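Bifunctional cytochrome P450/NADPH--P450 reductase (Deinococcus aerius, PDB 7F3H) probably hydroxylates organic substrates at the heme of its cytochrome P450 domain, with electrons passed from NADPH through a fused reductase. Local coordinates at residues Ile422-Tyr434 with Lys445-Arg457. Residues are numbered along the deposited sequence; the frame is centred on the assembly and turned at random.
Sequences ILQKFALSDPYDY and KPEDFALRVRERR
A427 and R454 form a hydrogen-bonded pair of the small antiparallel sheet near the C-terminal end of this P450 heme domain. Strand 426-429 runs straight out of helix 408-425 along one side of strand 450-455, whose other neighbour is strand 142-143. A427 N reaches R454 O at 2.8 Å, and R454 N returns to A427 O. Past the strand pairing, Y434 carries the contact on to 446-449. With CG anti to the backbone N (chi1 174°), its CB and CG meet F449 CD1, CD2 comes within 3.5 Å of that same atom, CE2 lies by F449 CD1 and CG, CD1 and CE1 run past D448 O, CE1 also nears E447 O, CZ lies by F449 CB, and OH donates to E447 O at 3.0 Å. The rings form an offset stack, planes 27° apart; a leucine here would probably leave E447 O without this donor and F449 without its stacking partner. P431 CG lies over one face of the R452 guanidinium, whose NE forms a salt bridge with D141. K425 NZ bridges E455 and E135. R456, salt-bridged to D298 through NH2, passes A427 N with CG, then turns at chi3 so that NH1 donates to L423 O at 2.9 Å, that oxygen 33° out of the guanidinium plane.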
loop_
_atom_site.group_PDB
_atom_site.type_symbol
_atom_site.label_atom_id
_atom_site.label_comp_id
_atom_site.label_asym_id
_atom_site.label_seq_id
_atom_site.Cartn_x
_atom_site.Cartn_y
_atom_site.Cartn_z
ATOM N N ILE A 422 17.719 -6.231 -8.003
ATOM C CA ILE A 422 18.490 -6.214 -6.760
ATOM C C ILE A 422 19.192 -7.546 -6.552
ATOM O O ILE A 422 20.395 -7.601 -6.267
ATOM C CB ILE A 422 17.571 -5.865 -5.574
ATOM C CG1 ILE A 422 17.266 -4.370 -5.598
ATOM C CG2 ILE A 422 18.186 -6.295 -4.198
ATOM C CD1 ILE A 422 16.168 -3.986 -4.654
ATOM N N LEU A 423 18.449 -8.645 -6.705
ATOM C CA LEU A 423 19.027 -9.950 -6.447
ATOM C C LEU A 423 19.963 -10.349 -7.573
ATOM O O LEU A 423 20.916 -11.103 -7.340
ATOM C CB LEU A 423 17.925 -10.987 -6.231
ATOM C CG LEU A 423 17.023 -10.844 -4.984
ATOM C CD1 LEU A 423 16.074 -12.018 -4.915
ATOM C CD2 LEU A 423 17.786 -10.728 -3.663
ATOM N N GLN A 424 19.760 -9.798 -8.775
ATOM C CA GLN A 424 20.753 -9.995 -9.820
ATOM C C GLN A 424 22.109 -9.444 -9.398
ATOM O O GLN A 424 23.131 -10.126 -9.525
ATOM C CB GLN A 424 20.290 -9.359 -11.132
ATOM C CG GLN A 424 21.252 -9.710 -12.284
ATOM C CD GLN A 424 21.103 -8.837 -13.514
ATOM O OE1 GLN A 424 20.443 -7.779 -13.510
ATOM N NE2 GLN A 424 21.708 -9.288 -14.593
ATOM N N LYS A 425 22.133 -8.217 -8.858
ATOM C CA LYS A 425 23.429 -7.591 -8.572
ATOM C C LYS A 425 23.993 -7.935 -7.196
ATOM O O LYS A 425 25.203 -8.084 -7.047
ATOM C CB LYS A 425 23.335 -6.072 -8.701
ATOM C CG LYS A 425 24.614 -5.380 -9.155
ATOM C CD LYS A 425 24.662 -5.397 -10.674
ATOM C CE LYS A 425 25.770 -4.498 -11.237
ATOM N NZ LYS A 425 27.169 -4.666 -10.734
ATOM N N PHE A 426 23.157 -8.057 -6.175
ATOM C CA PHE A 426 23.633 -7.867 -4.802
ATOM C C PHE A 426 23.488 -9.117 -3.949
ATOM O O PHE A 426 22.446 -9.785 -3.975
ATOM C CB PHE A 426 22.896 -6.677 -4.181
ATOM C CG PHE A 426 23.262 -5.370 -4.832
ATOM C CD1 PHE A 426 24.604 -5.048 -5.052
ATOM C CD2 PHE A 426 22.284 -4.485 -5.267
ATOM C CE1 PHE A 426 24.959 -3.853 -5.668
ATOM C CE2 PHE A 426 22.625 -3.285 -5.870
ATOM C CZ PHE A 426 23.965 -2.967 -6.077
ATOM N N ALA A 427 24.557 -9.428 -3.215
ATOM C CA ALA A 427 24.512 -10.270 -2.025
ATOM C C ALA A 427 24.022 -9.433 -0.845
ATOM O O ALA A 427 24.657 -8.433 -0.485
ATOM C CB ALA A 427 25.892 -10.840 -1.721
ATOM N N LEU A 428 22.913 -9.878 -0.238
ATOM C CA LEU A 428 22.286 -9.225 0.904
ATOM C C LEU A 428 22.958 -9.654 2.201
ATOM O O LEU A 428 23.416 -10.799 2.335
ATOM C CB LEU A 428 20.800 -9.594 0.964
ATOM C CG LEU A 428 19.876 -9.227 -0.216
ATOM C CD1 LEU A 428 18.383 -9.200 0.216
ATOM C CD2 LEU A 428 20.283 -7.881 -0.918
ATOM N N SER A 429 23.029 -8.728 3.152
ATOM C CA SER A 429 23.762 -8.927 4.387
ATOM C C SER A 429 23.090 -8.118 5.502
ATOM O O SER A 429 22.593 -7.001 5.274
ATOM C CB SER A 429 25.220 -8.522 4.152
ATOM O OG SER A 429 25.948 -8.437 5.345
ATOM N N ASP A 430 23.053 -8.703 6.704
ATOM C CA ASP A 430 22.361 -8.146 7.871
ATOM C C ASP A 430 23.358 -7.896 8.994
ATOM O O ASP A 430 23.609 -8.791 9.810
ATOM C CB ASP A 430 21.262 -9.117 8.308
ATOM C CG ASP A 430 20.510 -8.660 9.543
ATOM O OD1 ASP A 430 20.718 -7.515 10.005
ATOM O OD2 ASP A 430 19.689 -9.463 10.037
ATOM N N PRO A 431 23.976 -6.711 9.069
ATOM C CA PRO A 431 25.078 -6.518 10.036
ATOM C C PRO A 431 24.647 -6.217 11.455
ATOM O O PRO A 431 25.509 -6.217 12.341
ATOM C CB PRO A 431 25.850 -5.316 9.462
ATOM C CG PRO A 431 24.794 -4.492 8.834
ATOM C CD PRO A 431 23.768 -5.500 8.246
ATOM N N TYR A 432 23.388 -5.842 11.702
ATOM C CA TYR A 432 22.977 -5.381 13.024
ATOM C C TYR A 432 21.960 -6.289 13.703
ATOM O O TYR A 432 21.417 -5.907 14.746
ATOM C CB TYR A 432 22.412 -3.961 12.953
ATOM C CG TYR A 432 23.346 -2.931 12.353
ATOM C CD1 TYR A 432 24.712 -2.969 12.599
ATOM C CD2 TYR A 432 22.855 -1.939 11.513
ATOM C CE1 TYR A 432 25.571 -2.033 12.026
ATOM C CE2 TYR A 432 23.689 -1.001 10.946
ATOM C CZ TYR A 432 25.045 -1.056 11.209
ATOM O OH TYR A 432 25.857 -0.128 10.635
ATOM N N ASP A 433 21.666 -7.461 13.145
ATOM C CA ASP A 433 20.613 -8.312 13.684
ATOM C C ASP A 433 19.302 -7.529 13.767
ATOM O O ASP A 433 18.740 -7.329 14.844
ATOM C CB ASP A 433 20.999 -8.862 15.059
ATOM C CG ASP A 433 22.302 -9.625 15.045
ATOM O OD1 ASP A 433 22.685 -10.189 13.985
ATOM O OD2 ASP A 433 22.930 -9.674 16.121
ATOM N N TYR A 434 18.855 -7.020 12.613
ATOM C CA TYR A 434 17.706 -6.111 12.599
ATOM C C TYR A 434 16.557 -6.703 13.417
ATOM O O TYR A 434 16.174 -7.862 13.225
ATOM C CB TYR A 434 17.250 -5.821 11.154
ATOM C CG TYR A 434 15.976 -5.012 11.134
ATOM C CD1 TYR A 434 15.922 -3.738 11.714
ATOM C CD2 TYR A 434 14.807 -5.533 10.597
ATOM C CE1 TYR A 434 14.755 -3.025 11.717
ATOM C CE2 TYR A 434 13.638 -4.820 10.598
ATOM C CZ TYR A 434 13.602 -3.576 11.163
ATOM O OH TYR A 434 12.403 -2.883 11.144
ATOM N N LYS A 445 5.086 -0.237 8.104
ATOM C CA LYS A 445 6.347 -0.170 7.396
ATOM C C LYS A 445 7.485 -0.525 8.342
ATOM O O LYS A 445 7.397 -0.177 9.534
ATOM C CB LYS A 445 6.327 1.260 6.811
ATOM C CG LYS A 445 6.181 2.436 7.867
ATOM C CD LYS A 445 5.794 3.696 7.089
ATOM C CE LYS A 445 6.023 4.804 8.062
ATOM N NZ LYS A 445 5.166 4.764 9.296
ATOM N N PRO A 446 8.522 -1.260 7.899
ATOM C CA PRO A 446 9.678 -1.491 8.786
ATOM C C PRO A 446 10.508 -0.227 8.919
ATOM O O PRO A 446 10.703 0.498 7.944
ATOM C CB PRO A 446 10.458 -2.634 8.114
ATOM C CG PRO A 446 9.895 -2.855 6.822
ATOM C CD PRO A 446 8.616 -2.066 6.659
ATOM N N GLU A 447 10.868 0.102 10.159
ATOM C CA GLU A 447 11.563 1.344 10.462
ATOM C C GLU A 447 12.976 1.016 10.927
ATOM O O GLU A 447 13.200 -0.025 11.549
ATOM C CB GLU A 447 10.779 2.109 11.527
ATOM C CG GLU A 447 10.947 3.611 11.505
ATOM C CD GLU A 447 10.154 4.269 12.609
ATOM O OE1 GLU A 447 9.800 3.549 13.565
ATOM O OE2 GLU A 447 9.795 5.461 12.483
ATOM N N ASP A 448 13.935 1.891 10.607
ATOM C CA ASP A 448 15.319 1.755 11.080
ATOM C C ASP A 448 15.934 0.423 10.648
ATOM O O ASP A 448 16.780 -0.155 11.354
ATOM C CB ASP A 448 15.401 1.911 12.608
ATOM C CG ASP A 448 14.666 3.142 13.103
ATOM O OD1 ASP A 448 14.813 4.212 12.463
ATOM O OD2 ASP A 448 13.915 3.021 14.107
ATOM N N PHE A 449 15.510 -0.047 9.477
ATOM C CA PHE A 449 15.963 -1.291 8.869
ATOM C C PHE A 449 17.150 -0.977 7.956
ATOM O O PHE A 449 17.000 -0.330 6.922
ATOM C CB PHE A 449 14.795 -1.925 8.105
ATOM C CG PHE A 449 15.129 -3.193 7.336
ATOM C CD1 PHE A 449 16.190 -4.032 7.711
ATOM C CD2 PHE A 449 14.328 -3.579 6.257
ATOM C CE1 PHE A 449 16.470 -5.250 6.983
ATOM C CE2 PHE A 449 14.590 -4.776 5.555
ATOM C CZ PHE A 449 15.677 -5.605 5.919
ATOM N N ALA A 450 18.335 -1.379 8.367
ATOM C CA ALA A 450 19.533 -1.245 7.559
ATOM C C ALA A 450 20.006 -2.629 7.107
ATOM O O ALA A 450 19.972 -3.586 7.885
ATOM C CB ALA A 450 20.638 -0.535 8.361
ATOM N N LEU A 451 20.469 -2.727 5.862
ATOM C CA LEU A 451 21.230 -3.887 5.419
ATOM C C LEU A 451 22.469 -3.413 4.671
ATOM O O LEU A 451 22.669 -2.210 4.468
ATOM C CB LEU A 451 20.386 -4.834 4.542
ATOM C CG LEU A 451 19.656 -4.326 3.302
ATOM C CD1 LEU A 451 20.619 -4.166 2.119
ATOM C CD2 LEU A 451 18.521 -5.282 2.965
ATOM N N ARG A 452 23.334 -4.372 4.315
ATOM C CA ARG A 452 24.505 -4.119 3.484
ATOM C C ARG A 452 24.495 -5.010 2.245
ATOM O O ARG A 452 24.000 -6.139 2.279
ATOM C CB ARG A 452 25.782 -4.317 4.285
ATOM C CG ARG A 452 26.200 -3.026 4.958
ATOM C CD ARG A 452 27.262 -3.253 6.009
ATOM N NE ARG A 452 27.111 -2.260 7.057
ATOM C CZ ARG A 452 27.791 -2.266 8.189
ATOM N NH1 ARG A 452 28.693 -3.211 8.426
ATOM N NH2 ARG A 452 27.561 -1.329 9.094
ATOM N N VAL A 453 25.016 -4.492 1.126
ATOM C CA VAL A 453 25.018 -5.258 -0.120
ATOM C C VAL A 453 26.425 -5.315 -0.702
ATOM O O VAL A 453 27.238 -4.394 -0.533
ATOM C CB VAL A 453 24.033 -4.708 -1.183
ATOM C CG1 VAL A 453 22.617 -4.845 -0.711
ATOM C CG2 VAL A 453 24.337 -3.274 -1.555
ATOM N N ARG A 454 26.708 -6.420 -1.404
ATOM C CA ARG A 454 27.980 -6.554 -2.104
ATOM C C ARG A 454 27.741 -7.144 -3.491
ATOM O O ARG A 454 26.958 -8.086 -3.650
ATOM C CB ARG A 454 28.958 -7.427 -1.292
ATOM C CG ARG A 454 30.391 -7.432 -1.810
ATOM C CD ARG A 454 31.106 -8.789 -1.620
ATOM N NE ARG A 454 30.227 -9.925 -1.904
ATOM C CZ ARG A 454 30.324 -11.114 -1.313
ATOM N NH1 ARG A 454 31.214 -11.292 -0.324
ATOM N NH2 ARG A 454 29.452 -12.087 -1.637
ATOM N N GLU A 455 28.419 -6.591 -4.501
ATOM C CA GLU A 455 28.315 -7.130 -5.858
ATOM C C GLU A 455 28.518 -8.646 -5.868
ATOM O O GLU A 455 29.504 -9.154 -5.332
ATOM C CB GLU A 455 29.355 -6.463 -6.759
ATOM C CG GLU A 455 28.826 -5.288 -7.559
ATOM C CD GLU A 455 29.921 -4.571 -8.350
ATOM O OE1 GLU A 455 29.657 -4.199 -9.513
ATOM O OE2 GLU A 455 31.046 -4.386 -7.812
ATOM N N ARG A 456 27.582 -9.364 -6.486
ATOM C CA ARG A 456 27.773 -10.791 -6.684
ATOM C C ARG A 456 28.884 -11.037 -7.699
ATOM O O ARG A 456 28.911 -10.431 -8.777
ATOM C CB ARG A 456 26.466 -11.443 -7.133
ATOM C CG ARG A 456 25.383 -11.403 -6.064
ATOM C CD ARG A 456 24.062 -11.898 -6.593
ATOM N NE ARG A 456 24.072 -13.350 -6.734
ATOM C CZ ARG A 456 23.302 -14.040 -7.576
ATOM N NH1 ARG A 456 22.428 -13.413 -8.367
ATOM N NH2 ARG A 456 23.406 -15.369 -7.612
ATOM N N ARG A 457 29.762 -11.918 -7.371
ATOM C CA ARG A 457 30.836 -12.130 -8.328
ATOM C C ARG A 457 30.424 -13.206 -9.336
ATOM O O ARG A 457 29.544 -14.025 -9.039
ATOM C CB ARG A 457 32.106 -12.543 -7.599
ATOM C CG ARG A 457 32.449 -11.658 -6.417
ATOM C CD ARG A 457 33.580 -12.260 -5.583
ATOM N NE ARG A 457 34.012 -11.352 -4.529
ATOM C CZ ARG A 457 34.073 -11.667 -3.239
ATOM N NH1 ARG A 457 33.708 -12.881 -2.848
ATOM N NH2 ARG A 457 34.478 -10.764 -2.342
HETATM O O HOH W 1 21.090 -4.971 9.778
#